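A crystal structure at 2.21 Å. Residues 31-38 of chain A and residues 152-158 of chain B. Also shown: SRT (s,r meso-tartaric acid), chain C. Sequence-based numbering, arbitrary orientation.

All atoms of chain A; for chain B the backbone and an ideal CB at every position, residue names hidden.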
# COMPACT_ATOMS: atom_id res chain seq x y z
N PHE A 31 -12.22 8.66 -13.28
CA PHE A 31 -13.54 8.31 -12.78
C PHE A 31 -13.54 6.92 -12.19
O PHE A 31 -13.24 5.96 -12.87
CB PHE A 31 -14.60 8.43 -13.85
CG PHE A 31 -15.97 8.08 -13.36
CD1 PHE A 31 -16.68 8.95 -12.56
CD2 PHE A 31 -16.55 6.84 -13.68
CE1 PHE A 31 -17.96 8.62 -12.09
CE2 PHE A 31 -17.83 6.50 -13.23
CZ PHE A 31 -18.53 7.39 -12.41
N ASP A 32 -13.90 6.83 -10.91
CA ASP A 32 -13.89 5.56 -10.22
C ASP A 32 -15.28 4.98 -10.39
O ASP A 32 -16.24 5.53 -9.92
CB ASP A 32 -13.56 5.77 -8.74
CG ASP A 32 -13.34 4.48 -7.98
OD1 ASP A 32 -13.48 3.38 -8.56
OD2 ASP A 32 -12.99 4.57 -6.78
N SER A 33 -15.36 3.87 -11.11
CA SER A 33 -16.61 3.18 -11.34
C SER A 33 -17.11 2.40 -10.13
O SER A 33 -18.28 2.00 -10.11
CB SER A 33 -16.42 2.19 -12.46
OG SER A 33 -16.51 2.89 -13.68
N ARG A 34 -16.24 2.17 -9.15
CA ARG A 34 -16.63 1.35 -8.02
C ARG A 34 -17.63 2.13 -7.17
O ARG A 34 -17.63 3.37 -7.17
CB ARG A 34 -15.42 0.90 -7.22
CG ARG A 34 -14.32 0.20 -8.05
CD ARG A 34 -13.06 0.02 -7.18
NE ARG A 34 -12.59 1.32 -6.67
CZ ARG A 34 -11.59 1.49 -5.83
NH1 ARG A 34 -10.92 0.45 -5.36
NH2 ARG A 34 -11.26 2.71 -5.43
N PHE A 35 -18.51 1.39 -6.50
CA PHE A 35 -19.56 2.05 -5.73
C PHE A 35 -19.04 2.58 -4.41
O PHE A 35 -18.29 1.91 -3.71
CB PHE A 35 -20.76 1.13 -5.52
CG PHE A 35 -21.66 1.08 -6.73
CD1 PHE A 35 -22.67 2.04 -6.92
CD2 PHE A 35 -21.47 0.09 -7.71
CE1 PHE A 35 -23.51 2.02 -8.05
CE2 PHE A 35 -22.29 0.07 -8.85
CZ PHE A 35 -23.32 1.04 -9.01
N PRO A 36 -19.44 3.82 -4.07
CA PRO A 36 -19.21 4.32 -2.72
C PRO A 36 -20.34 3.81 -1.81
O PRO A 36 -21.27 3.14 -2.31
CB PRO A 36 -19.30 5.84 -2.90
CG PRO A 36 -20.33 6.00 -4.00
CD PRO A 36 -20.20 4.76 -4.90
N VAL A 37 -20.29 4.10 -0.51
CA VAL A 37 -21.39 3.64 0.37
C VAL A 37 -22.71 4.37 0.09
O VAL A 37 -23.78 3.79 0.22
CB VAL A 37 -21.05 3.65 1.89
CG1 VAL A 37 -19.91 2.67 2.17
CG2 VAL A 37 -20.67 5.06 2.39
N ASN A 38 -22.62 5.63 -0.31
CA ASN A 38 -23.81 6.41 -0.65
C ASN A 38 -23.37 7.53 -1.59
O ASN A 38 -22.17 7.64 -1.87
CB ASN A 38 -24.45 6.97 0.64
CG ASN A 38 -23.44 7.69 1.50
OD1 ASN A 38 -22.68 8.56 1.03
ND2 ASN A 38 -23.39 7.31 2.77
N UNK B 152 -12.28 -6.81 0.16
CA UNK B 152 -12.64 -6.32 -1.15
C UNK B 152 -12.69 -4.79 -1.10
O UNK B 152 -13.34 -4.19 -0.21
CB UNK B 152 -13.98 -6.91 -1.61
N UNK B 153 -12.00 -4.17 -2.05
CA UNK B 153 -11.89 -2.71 -2.11
C UNK B 153 -13.05 -2.12 -2.92
O UNK B 153 -13.41 -2.65 -3.96
CB UNK B 153 -10.55 -2.30 -2.72
N UNK B 154 -13.65 -1.06 -2.40
CA UNK B 154 -14.69 -0.34 -3.11
C UNK B 154 -14.24 1.12 -3.11
O UNK B 154 -13.09 1.42 -2.77
CB UNK B 154 -16.07 -0.53 -2.47
N UNK B 155 -15.13 2.05 -3.44
CA UNK B 155 -14.74 3.44 -3.51
C UNK B 155 -14.79 4.03 -2.09
O UNK B 155 -15.88 4.13 -1.50
CB UNK B 155 -15.65 4.21 -4.47
N UNK B 156 -13.62 4.36 -1.54
CA UNK B 156 -13.49 4.91 -0.19
C UNK B 156 -13.82 3.96 0.98
O UNK B 156 -13.94 4.42 2.12
CB UNK B 156 -14.40 6.14 -0.09
N UNK B 157 -13.97 2.66 0.73
CA UNK B 157 -14.24 1.71 1.81
C UNK B 157 -13.95 0.29 1.34
O UNK B 157 -13.68 0.09 0.15
CB UNK B 157 -15.69 1.83 2.29
N UNK B 158 -13.99 -0.68 2.26
CA UNK B 158 -13.81 -2.08 1.92
C UNK B 158 -14.98 -2.91 2.40
O UNK B 158 -15.72 -2.51 3.30
CB UNK B 158 -12.51 -2.61 2.52
O1 SRT C . -27.93 -1.18 -8.51
O11 SRT C . -29.15 0.52 -9.13
C1 SRT C . -28.08 -0.15 -9.22
C2 SRT C . -26.94 0.27 -10.14
O2 SRT C . -27.02 1.64 -10.55
C3 SRT C . -26.85 -0.53 -11.45
O3 SRT C . -27.61 -1.74 -11.36
C4 SRT C . -25.41 -0.80 -11.84
O4 SRT C . -24.69 -1.54 -11.12
O41 SRT C . -24.98 -0.29 -12.90

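At position 152 of chain B nothing of the chain A stretch lies within 5.5 Å of the ideal CB, so this contact sets no preference, and with phi/psi of -121/129 a beta-branched residue would fit as well as any other. The residue is I152(B), which stays clear of chain A.

Position 153 has an extended backbone, and its CB points sideways, 3.8 Å from NH1 of R34(A). A small residue fits without disturbing the guanidinium, though others could lead off to the side. A153(B) brings its methyl against the end of the arginine and offers no polar group.

At 154 the CA-to-CB bond points away overall, yet the ideal CB lies 3.5 Å from O of F35(A). A beta carbon here packs close, while the rest of a long chain, polar or apolar, can run outward. The residue is R154(B); its CB lies 3.6 Å from O of F35(A), and its NE and NH2 are hydrogen-bonded elsewhere in the structure. Its backbone O lies over one face of the R34(A) guanidinium, 3.4 Å from CZ, a contact any residue here could make.

Position 155 is the most constrained. Its CB points toward chain A, with O of R34(A) and OD2 of D32(A) each 3.5 Å from the ideal CB and O of F35(A) at 3.6 Å. Two of the three staggered directions for a gamma atom are blocked by chain A backbone, so a small residue suits best: alanine readily, serine if its hydroxyl takes the free direction, and glycine at the price of the methyl contacts. A155(B) fills the place with a methyl, whose CB also meets CB of P36(A) at 4.3 Å. Its backbone N donates a hydrogen bond to O of F35(A) (3.2 Å, 159°). D32(A) in turn holds R34(A) in a salt bridge, OD2 to NH2 at 2.9 Å, steadying the arginine beside the methyl.

At 156 phi is positive (69/11) and chain A is out of reach of the ideal CB. The backbone alone favours glycine, though asparagine could also adopt it. G156(B) donates its N to a water at 3.0 Å, which also accepts a weak hydrogen bond from NH2 of R34(A).

Position 157 points toward chain A, its ideal CB 4.3 Å from CG1 of V37(A). An aliphatic or flat aromatic group would suit the valine methyl, and a ring with a polar edge could also address nearby carbonyls. H157(B) does both: CG1 of V37(A) sits 3.4 Å above the ring centroid, almost on its normal, while ND1 donates to O of A155(B) at 3.0 Å, bracing the turn. At the ring edge, CE1 of H157(B) approaches O of F35(A) at 3.3 Å.

Position 158 is extended and out of reach, so many residues would serve; R158(B) makes no contact with the chain A stretch; its NE and NH2 are hydrogen-bonded elsewhere in the structure.

Chain B, residues 152-158: IARAGHR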
# COMPACT_ATOMS: atom_id res chain seq x y z
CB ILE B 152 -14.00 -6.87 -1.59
CG1 ILE B 152 -14.01 -8.40 -1.59
CG2 ILE B 152 -14.38 -6.35 -2.93
CD1 ILE B 152 -13.25 -9.03 -2.73
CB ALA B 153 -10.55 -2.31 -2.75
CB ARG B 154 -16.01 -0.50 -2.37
CG ARG B 154 -16.52 -1.95 -2.28
CD ARG B 154 -16.83 -2.49 -3.67
NE ARG B 154 -17.65 -3.70 -3.62
CZ ARG B 154 -17.51 -4.73 -4.46
NH1 ARG B 154 -16.60 -4.71 -5.43
NH2 ARG B 154 -18.28 -5.80 -4.31
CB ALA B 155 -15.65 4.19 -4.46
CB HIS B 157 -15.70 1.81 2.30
CG HIS B 157 -16.72 1.30 1.31
ND1 HIS B 157 -17.07 1.99 0.17
CD2 HIS B 157 -17.47 0.17 1.31
CE1 HIS B 157 -17.99 1.32 -0.49
NE2 HIS B 157 -18.25 0.21 0.17
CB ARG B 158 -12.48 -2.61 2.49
CG ARG B 158 -11.28 -1.79 1.95
CD ARG B 158 -9.97 -2.19 2.61
NE ARG B 158 -9.61 -3.55 2.21
CZ ARG B 158 -8.94 -3.87 1.11
NH1 ARG B 158 -8.51 -2.93 0.28
NH2 ARG B 158 -8.67 -5.14 0.85
O HOH W 1 -10.77 4.14 -2.58
O HOH W 2 -17.72 5.41 0.14
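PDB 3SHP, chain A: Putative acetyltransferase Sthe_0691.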